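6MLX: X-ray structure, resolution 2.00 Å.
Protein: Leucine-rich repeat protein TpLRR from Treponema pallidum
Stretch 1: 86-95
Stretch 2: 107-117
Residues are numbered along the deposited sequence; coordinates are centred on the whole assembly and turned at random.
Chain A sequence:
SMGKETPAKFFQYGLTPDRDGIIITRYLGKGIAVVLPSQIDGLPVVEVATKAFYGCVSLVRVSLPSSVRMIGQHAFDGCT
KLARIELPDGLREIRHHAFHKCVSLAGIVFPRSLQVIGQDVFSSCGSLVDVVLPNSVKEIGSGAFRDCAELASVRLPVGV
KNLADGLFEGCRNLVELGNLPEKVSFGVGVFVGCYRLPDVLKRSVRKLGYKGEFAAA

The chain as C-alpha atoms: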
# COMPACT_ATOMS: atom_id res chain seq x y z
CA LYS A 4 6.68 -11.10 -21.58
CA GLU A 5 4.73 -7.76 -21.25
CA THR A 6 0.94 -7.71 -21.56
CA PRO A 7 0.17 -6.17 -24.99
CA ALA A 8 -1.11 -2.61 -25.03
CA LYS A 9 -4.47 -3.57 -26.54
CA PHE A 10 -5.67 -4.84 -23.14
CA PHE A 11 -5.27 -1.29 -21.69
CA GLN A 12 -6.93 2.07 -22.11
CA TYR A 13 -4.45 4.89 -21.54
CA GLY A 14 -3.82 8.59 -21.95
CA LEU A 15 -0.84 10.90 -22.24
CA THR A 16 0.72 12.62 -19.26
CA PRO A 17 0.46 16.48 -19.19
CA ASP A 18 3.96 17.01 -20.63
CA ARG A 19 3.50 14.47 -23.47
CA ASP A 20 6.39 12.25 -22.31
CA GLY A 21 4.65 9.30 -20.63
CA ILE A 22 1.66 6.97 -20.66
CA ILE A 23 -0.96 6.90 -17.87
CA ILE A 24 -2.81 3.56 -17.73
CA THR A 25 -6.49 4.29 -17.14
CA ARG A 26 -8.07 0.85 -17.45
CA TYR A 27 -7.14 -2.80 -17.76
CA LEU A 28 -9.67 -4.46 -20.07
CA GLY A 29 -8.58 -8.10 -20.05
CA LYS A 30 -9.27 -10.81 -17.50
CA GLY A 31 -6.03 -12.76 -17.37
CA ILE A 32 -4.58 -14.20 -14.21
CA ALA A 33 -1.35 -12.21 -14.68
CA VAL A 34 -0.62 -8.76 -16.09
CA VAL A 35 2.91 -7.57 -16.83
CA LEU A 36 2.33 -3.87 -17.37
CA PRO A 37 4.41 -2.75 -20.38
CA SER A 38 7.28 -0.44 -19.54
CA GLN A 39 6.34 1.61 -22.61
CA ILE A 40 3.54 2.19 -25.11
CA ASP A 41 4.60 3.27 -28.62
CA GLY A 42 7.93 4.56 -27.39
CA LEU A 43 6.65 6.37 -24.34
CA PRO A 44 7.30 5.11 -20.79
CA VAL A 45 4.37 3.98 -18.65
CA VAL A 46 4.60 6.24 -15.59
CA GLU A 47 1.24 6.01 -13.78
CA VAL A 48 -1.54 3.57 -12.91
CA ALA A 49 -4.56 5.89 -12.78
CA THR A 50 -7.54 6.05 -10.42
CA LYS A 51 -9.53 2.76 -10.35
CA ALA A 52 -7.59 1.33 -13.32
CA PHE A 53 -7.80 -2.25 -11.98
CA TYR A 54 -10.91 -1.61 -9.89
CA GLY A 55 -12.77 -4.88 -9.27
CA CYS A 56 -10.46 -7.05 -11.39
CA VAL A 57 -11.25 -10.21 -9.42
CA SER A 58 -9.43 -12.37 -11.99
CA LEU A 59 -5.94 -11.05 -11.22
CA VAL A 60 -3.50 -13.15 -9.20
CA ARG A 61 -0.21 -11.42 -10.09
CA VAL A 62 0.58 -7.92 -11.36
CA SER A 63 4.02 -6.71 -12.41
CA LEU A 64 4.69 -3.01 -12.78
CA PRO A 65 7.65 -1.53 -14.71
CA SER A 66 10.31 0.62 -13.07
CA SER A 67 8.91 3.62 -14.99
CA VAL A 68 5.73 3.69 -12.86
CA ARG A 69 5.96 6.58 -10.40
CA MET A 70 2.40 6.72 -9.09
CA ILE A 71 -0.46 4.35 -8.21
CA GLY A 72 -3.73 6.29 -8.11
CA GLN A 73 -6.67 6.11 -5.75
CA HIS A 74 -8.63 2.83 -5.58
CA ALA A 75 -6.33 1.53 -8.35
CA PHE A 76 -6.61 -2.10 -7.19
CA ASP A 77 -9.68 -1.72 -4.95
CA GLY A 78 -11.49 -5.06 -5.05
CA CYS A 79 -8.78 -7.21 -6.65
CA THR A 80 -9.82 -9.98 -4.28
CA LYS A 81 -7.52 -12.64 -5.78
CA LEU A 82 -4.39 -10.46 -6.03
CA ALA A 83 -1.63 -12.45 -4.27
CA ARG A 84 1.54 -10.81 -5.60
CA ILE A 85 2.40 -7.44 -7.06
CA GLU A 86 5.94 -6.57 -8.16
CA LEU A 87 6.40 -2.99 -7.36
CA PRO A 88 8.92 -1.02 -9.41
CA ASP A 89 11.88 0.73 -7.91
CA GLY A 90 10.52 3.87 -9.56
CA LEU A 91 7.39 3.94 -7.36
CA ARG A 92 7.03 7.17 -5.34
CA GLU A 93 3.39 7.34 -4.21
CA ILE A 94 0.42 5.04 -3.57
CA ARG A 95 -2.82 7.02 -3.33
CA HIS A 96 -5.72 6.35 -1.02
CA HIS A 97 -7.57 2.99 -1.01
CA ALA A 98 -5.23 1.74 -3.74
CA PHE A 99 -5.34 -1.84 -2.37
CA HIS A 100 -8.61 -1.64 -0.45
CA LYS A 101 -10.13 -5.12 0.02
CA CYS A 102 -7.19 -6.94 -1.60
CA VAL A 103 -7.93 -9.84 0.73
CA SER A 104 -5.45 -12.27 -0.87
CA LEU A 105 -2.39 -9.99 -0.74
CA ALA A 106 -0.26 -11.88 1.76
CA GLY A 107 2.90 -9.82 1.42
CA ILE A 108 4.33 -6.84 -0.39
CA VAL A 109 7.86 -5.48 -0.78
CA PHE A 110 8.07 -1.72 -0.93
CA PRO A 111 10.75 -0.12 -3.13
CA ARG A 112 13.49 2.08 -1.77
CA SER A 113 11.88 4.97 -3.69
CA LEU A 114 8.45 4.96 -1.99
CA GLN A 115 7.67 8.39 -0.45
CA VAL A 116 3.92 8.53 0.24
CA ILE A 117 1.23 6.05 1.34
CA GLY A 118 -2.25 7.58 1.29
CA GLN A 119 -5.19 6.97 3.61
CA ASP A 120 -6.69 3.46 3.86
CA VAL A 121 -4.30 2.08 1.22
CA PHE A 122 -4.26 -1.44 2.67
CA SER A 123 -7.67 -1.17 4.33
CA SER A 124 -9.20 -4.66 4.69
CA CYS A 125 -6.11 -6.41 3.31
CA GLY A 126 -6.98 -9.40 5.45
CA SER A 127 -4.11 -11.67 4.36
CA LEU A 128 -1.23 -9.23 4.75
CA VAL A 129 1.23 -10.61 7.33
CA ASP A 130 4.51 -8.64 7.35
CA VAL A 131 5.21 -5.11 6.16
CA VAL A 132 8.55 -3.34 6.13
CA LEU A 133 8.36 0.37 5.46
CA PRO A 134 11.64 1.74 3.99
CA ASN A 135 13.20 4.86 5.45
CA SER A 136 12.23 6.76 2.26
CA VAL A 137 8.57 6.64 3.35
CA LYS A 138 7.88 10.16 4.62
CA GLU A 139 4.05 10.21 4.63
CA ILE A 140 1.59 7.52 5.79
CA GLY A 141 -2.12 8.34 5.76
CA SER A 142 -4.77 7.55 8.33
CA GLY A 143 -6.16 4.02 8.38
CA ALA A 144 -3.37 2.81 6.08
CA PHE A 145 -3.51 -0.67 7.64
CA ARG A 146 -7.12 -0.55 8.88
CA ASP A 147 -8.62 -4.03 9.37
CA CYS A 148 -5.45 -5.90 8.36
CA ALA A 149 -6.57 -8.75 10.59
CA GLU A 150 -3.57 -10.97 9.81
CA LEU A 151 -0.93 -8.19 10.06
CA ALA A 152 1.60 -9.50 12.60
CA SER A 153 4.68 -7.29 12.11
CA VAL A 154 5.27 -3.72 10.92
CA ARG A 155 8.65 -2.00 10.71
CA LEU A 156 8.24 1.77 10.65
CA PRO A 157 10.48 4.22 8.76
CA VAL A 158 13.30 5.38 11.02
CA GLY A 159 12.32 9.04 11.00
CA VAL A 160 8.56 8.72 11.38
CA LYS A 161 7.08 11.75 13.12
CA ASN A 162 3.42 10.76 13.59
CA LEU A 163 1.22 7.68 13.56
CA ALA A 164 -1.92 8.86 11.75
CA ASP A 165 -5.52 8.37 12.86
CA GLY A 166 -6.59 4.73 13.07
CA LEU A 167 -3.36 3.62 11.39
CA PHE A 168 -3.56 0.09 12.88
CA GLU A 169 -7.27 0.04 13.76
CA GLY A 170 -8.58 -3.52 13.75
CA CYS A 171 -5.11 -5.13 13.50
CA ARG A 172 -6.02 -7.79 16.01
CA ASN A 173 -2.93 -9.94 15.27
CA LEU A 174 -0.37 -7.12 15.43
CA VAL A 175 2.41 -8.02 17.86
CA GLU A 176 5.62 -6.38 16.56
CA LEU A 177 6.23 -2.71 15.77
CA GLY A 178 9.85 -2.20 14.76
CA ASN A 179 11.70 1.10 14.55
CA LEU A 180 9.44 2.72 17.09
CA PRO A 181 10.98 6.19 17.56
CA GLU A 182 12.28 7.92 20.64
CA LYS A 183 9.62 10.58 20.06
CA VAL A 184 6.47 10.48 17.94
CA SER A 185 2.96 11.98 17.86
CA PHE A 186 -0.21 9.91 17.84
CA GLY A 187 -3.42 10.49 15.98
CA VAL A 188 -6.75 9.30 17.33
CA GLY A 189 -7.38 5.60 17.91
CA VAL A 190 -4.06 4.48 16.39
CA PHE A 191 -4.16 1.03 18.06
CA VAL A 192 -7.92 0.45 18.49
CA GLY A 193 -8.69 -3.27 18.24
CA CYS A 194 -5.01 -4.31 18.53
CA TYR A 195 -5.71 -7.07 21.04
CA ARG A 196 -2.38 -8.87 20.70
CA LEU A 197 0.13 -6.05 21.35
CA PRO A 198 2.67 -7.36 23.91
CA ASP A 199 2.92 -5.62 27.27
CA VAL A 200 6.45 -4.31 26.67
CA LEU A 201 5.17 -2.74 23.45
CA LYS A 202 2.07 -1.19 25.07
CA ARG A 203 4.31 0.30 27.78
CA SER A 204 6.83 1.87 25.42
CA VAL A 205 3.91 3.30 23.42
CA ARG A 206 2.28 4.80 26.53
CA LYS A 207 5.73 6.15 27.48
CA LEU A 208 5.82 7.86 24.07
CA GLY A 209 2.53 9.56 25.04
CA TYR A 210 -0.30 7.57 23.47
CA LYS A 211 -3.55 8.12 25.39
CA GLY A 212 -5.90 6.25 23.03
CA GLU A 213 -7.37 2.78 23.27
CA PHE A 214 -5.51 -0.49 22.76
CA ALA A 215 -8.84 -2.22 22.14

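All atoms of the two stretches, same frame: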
# COMPACT_ATOMS: atom_id res chain seq x y z
N GLU A 86 4.54 -6.96 -8.11
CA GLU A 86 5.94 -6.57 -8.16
C GLU A 86 5.98 -5.06 -8.24
O GLU A 86 5.59 -4.47 -9.26
CB GLU A 86 6.64 -7.22 -9.35
CG GLU A 86 6.82 -8.74 -9.25
CD GLU A 86 7.39 -9.20 -7.91
OE1 GLU A 86 8.43 -8.62 -7.47
OE2 GLU A 86 6.84 -10.17 -7.32
N LEU A 87 6.44 -4.43 -7.18
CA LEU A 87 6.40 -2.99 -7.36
C LEU A 87 7.72 -2.53 -7.96
O LEU A 87 8.78 -3.09 -7.67
CB LEU A 87 6.16 -2.28 -6.03
CG LEU A 87 4.83 -2.64 -5.37
CD1 LEU A 87 4.64 -1.89 -4.05
CD2 LEU A 87 3.67 -2.34 -6.31
N PRO A 88 7.68 -1.51 -8.80
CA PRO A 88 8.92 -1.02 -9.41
C PRO A 88 9.78 -0.25 -8.42
O PRO A 88 9.27 0.33 -7.46
CB PRO A 88 8.40 -0.09 -10.51
CG PRO A 88 7.10 0.44 -9.98
CD PRO A 88 6.50 -0.71 -9.18
N ASP A 89 11.09 -0.22 -8.68
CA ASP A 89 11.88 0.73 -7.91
C ASP A 89 11.58 2.18 -8.27
O ASP A 89 11.93 3.08 -7.51
CB ASP A 89 13.39 0.47 -8.04
CG ASP A 89 14.22 1.48 -7.25
OD1 ASP A 89 13.81 1.84 -6.11
OD2 ASP A 89 15.25 1.97 -7.75
N GLY A 90 10.88 2.47 -9.36
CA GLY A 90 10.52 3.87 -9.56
C GLY A 90 9.37 4.38 -8.69
O GLY A 90 9.17 5.60 -8.64
N LEU A 91 8.64 3.50 -8.00
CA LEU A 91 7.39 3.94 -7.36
C LEU A 91 7.66 4.97 -6.26
O LEU A 91 8.51 4.77 -5.39
CB LEU A 91 6.64 2.73 -6.79
CG LEU A 91 5.31 3.08 -6.10
CD1 LEU A 91 4.28 3.64 -7.09
CD2 LEU A 91 4.74 1.87 -5.37
N ARG A 92 6.92 6.09 -6.32
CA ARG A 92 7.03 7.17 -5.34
C ARG A 92 5.82 7.32 -4.44
O ARG A 92 5.98 7.73 -3.29
CB ARG A 92 7.25 8.52 -6.04
CG ARG A 92 8.14 8.47 -7.27
CD ARG A 92 9.57 8.81 -6.91
NE ARG A 92 9.61 10.21 -6.53
CZ ARG A 92 10.48 10.70 -5.66
NH1 ARG A 92 11.38 9.88 -5.11
NH2 ARG A 92 10.46 11.99 -5.35
N GLU A 93 4.61 7.04 -4.94
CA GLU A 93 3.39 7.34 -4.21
C GLU A 93 2.32 6.29 -4.50
O GLU A 93 2.16 5.86 -5.65
CB GLU A 93 2.85 8.73 -4.56
CG GLU A 93 1.55 9.11 -3.82
CD GLU A 93 1.17 10.58 -4.02
OE1 GLU A 93 1.86 11.25 -4.80
OE2 GLU A 93 0.20 11.07 -3.40
N ILE A 94 1.59 5.91 -3.46
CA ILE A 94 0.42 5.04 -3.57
C ILE A 94 -0.73 5.82 -2.95
O ILE A 94 -0.71 6.11 -1.75
CB ILE A 94 0.63 3.70 -2.86
CG1 ILE A 94 1.85 2.97 -3.42
CG2 ILE A 94 -0.60 2.83 -2.99
CD1 ILE A 94 2.18 1.69 -2.69
N ARG A 95 -1.73 6.16 -3.77
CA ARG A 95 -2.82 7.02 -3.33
C ARG A 95 -3.89 6.22 -2.58
O ARG A 95 -3.84 4.99 -2.48
CB ARG A 95 -3.40 7.78 -4.52
CG ARG A 95 -2.41 8.79 -5.06
CD ARG A 95 -3.01 9.81 -5.98
NE ARG A 95 -2.09 10.95 -6.07
CZ ARG A 95 -2.03 11.80 -7.10
NH1 ARG A 95 -2.83 11.62 -8.14
NH2 ARG A 95 -1.15 12.79 -7.08
N GLY A 107 1.66 -10.52 1.17
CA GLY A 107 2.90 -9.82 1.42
C GLY A 107 3.13 -8.82 0.31
O GLY A 107 2.56 -8.93 -0.79
N ILE A 108 3.97 -7.84 0.60
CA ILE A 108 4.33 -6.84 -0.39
C ILE A 108 5.68 -6.26 0.00
O ILE A 108 5.97 -6.10 1.19
CB ILE A 108 3.22 -5.77 -0.51
CG1 ILE A 108 3.44 -4.85 -1.70
CG2 ILE A 108 3.09 -4.99 0.78
CD1 ILE A 108 2.28 -3.90 -1.92
N VAL A 109 6.52 -6.02 -0.99
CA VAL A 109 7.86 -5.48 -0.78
C VAL A 109 7.87 -4.07 -1.34
O VAL A 109 7.68 -3.87 -2.54
CB VAL A 109 8.95 -6.34 -1.43
CG1 VAL A 109 10.30 -5.69 -1.21
CG2 VAL A 109 8.93 -7.77 -0.88
N PHE A 110 8.10 -3.11 -0.48
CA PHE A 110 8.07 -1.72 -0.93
C PHE A 110 9.44 -1.29 -1.45
O PHE A 110 10.46 -1.60 -0.83
CB PHE A 110 7.66 -0.80 0.20
CG PHE A 110 6.24 -0.93 0.60
CD1 PHE A 110 5.22 -0.71 -0.32
CD2 PHE A 110 5.91 -1.25 1.90
CE1 PHE A 110 3.90 -0.82 0.06
CE2 PHE A 110 4.59 -1.35 2.28
CZ PHE A 110 3.58 -1.14 1.37
N PRO A 111 9.47 -0.56 -2.56
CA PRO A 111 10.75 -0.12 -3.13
C PRO A 111 11.40 0.98 -2.31
O PRO A 111 10.75 1.75 -1.61
CB PRO A 111 10.36 0.40 -4.51
CG PRO A 111 8.94 0.80 -4.37
CD PRO A 111 8.32 -0.18 -3.40
N ARG A 112 12.73 1.06 -2.46
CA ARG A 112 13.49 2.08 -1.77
C ARG A 112 13.10 3.50 -2.19
O ARG A 112 13.49 4.46 -1.53
CB ARG A 112 14.99 1.83 -1.98
CG ARG A 112 15.92 2.76 -1.18
CD ARG A 112 17.10 2.00 -0.62
NE ARG A 112 18.18 2.85 -0.14
CZ ARG A 112 19.46 2.48 -0.24
NH1 ARG A 112 20.43 3.26 0.22
NH2 ARG A 112 19.76 1.32 -0.83
N SER A 113 12.29 3.66 -3.24
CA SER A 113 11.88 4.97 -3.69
C SER A 113 10.55 5.46 -3.10
O SER A 113 10.20 6.63 -3.30
CB SER A 113 11.76 4.97 -5.22
OG SER A 113 10.94 3.88 -5.64
N LEU A 114 9.80 4.61 -2.41
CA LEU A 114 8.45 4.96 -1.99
C LEU A 114 8.47 6.11 -0.97
O LEU A 114 9.10 6.02 0.08
CB LEU A 114 7.75 3.74 -1.40
CG LEU A 114 6.26 3.90 -1.05
CD1 LEU A 114 5.43 4.17 -2.31
CD2 LEU A 114 5.73 2.69 -0.28
N GLN A 115 7.75 7.19 -1.29
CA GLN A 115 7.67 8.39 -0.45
C GLN A 115 6.38 8.48 0.36
O GLN A 115 6.42 8.85 1.54
CB GLN A 115 7.77 9.66 -1.31
CG GLN A 115 8.98 9.76 -2.25
CD GLN A 115 10.26 10.03 -1.50
OE1 GLN A 115 10.39 11.05 -0.81
NE2 GLN A 115 11.21 9.11 -1.61
N VAL A 116 5.24 8.15 -0.25
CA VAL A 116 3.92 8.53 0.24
C VAL A 116 2.98 7.33 0.16
O VAL A 116 2.86 6.70 -0.89
CB VAL A 116 3.33 9.71 -0.56
CG1 VAL A 116 1.89 10.05 -0.09
CG2 VAL A 116 4.23 10.94 -0.46
N ILE A 117 2.32 7.02 1.28
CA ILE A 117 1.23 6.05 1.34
C ILE A 117 -0.01 6.80 1.81
O ILE A 117 -0.03 7.36 2.92
CB ILE A 117 1.57 4.88 2.27
CG1 ILE A 117 2.83 4.15 1.77
CG2 ILE A 117 0.38 3.94 2.37
CD1 ILE A 117 3.33 3.01 2.66
O HOH W 1 7.90 -5.58 -5.16
O HOH W 2 13.99 -1.06 -4.25

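Two successive turns of a leucine-rich repeat stack side by side, joined by a short parallel β-bridge at one end, packed apolar side chains along the inside, and two bridging waters. The bridge pairs Glu-93 with Val-116 and Ile-94 with Ile-117. Ile-94 N donates to Val-116 O (3.0 Å, nearly straight at 165°), and the same carbonyl receives a CA-H...O contact from Glu-93 CA at 3.4 Å. Just before the bridge, Arg-92 O accepts two backbone hydrogen bonds, from Gln-115 N (2.7 Å) and Val-116 N (3.2 Å), so one carbonyl anchors the entry to the strand, where the pairing shifts by one residue. Side chains alternate across the sheet: Glu-93 CG packs on Val-116 CB at 3.8 Å on one face, while Ile-94 and Ile-117 turn to the other. There Ile-94 CG1 lies 3.9 Å from Leu-114 CD1, and Ile-94 CD1 lies 4.1 Å from Phe-110 CE1. Leu-114 CD1 also meets Leu-91 CD2 at 3.9 Å. Leu-87 extends this apolar layer, its CD1 reaching Ile-108 CD1 (3.8 Å) and Phe-110 CD1 (4.0 Å). Each stretch makes a type I turn, Pro-88 to Leu-91 and Pro-111 to Leu-114, and the Pro-111 ring sits against the preceding turn, with its CG 3.9 Å from Leu-91 CB. Ser-113 OG lies 2.6 Å from Leu-91 O, within hydrogen-bonding distance, but the hydroxyl is modelled too close to a neighbour, so its position is less certain. On the exposed side, Gln-115 CG covers one face of the Arg-92 guanidinium, and Gln-115 NE2 is held by Ser-113 O of its own stretch at 3.2 Å. Two waters span remaining gaps: one accepts from Leu-87 N (2.7 Å) and donates to Val-109 O (3.1 Å); the other accepts from Arg-112 N (3.0 Å) and donates weakly to Asp-89 OD1 (3.4 Å).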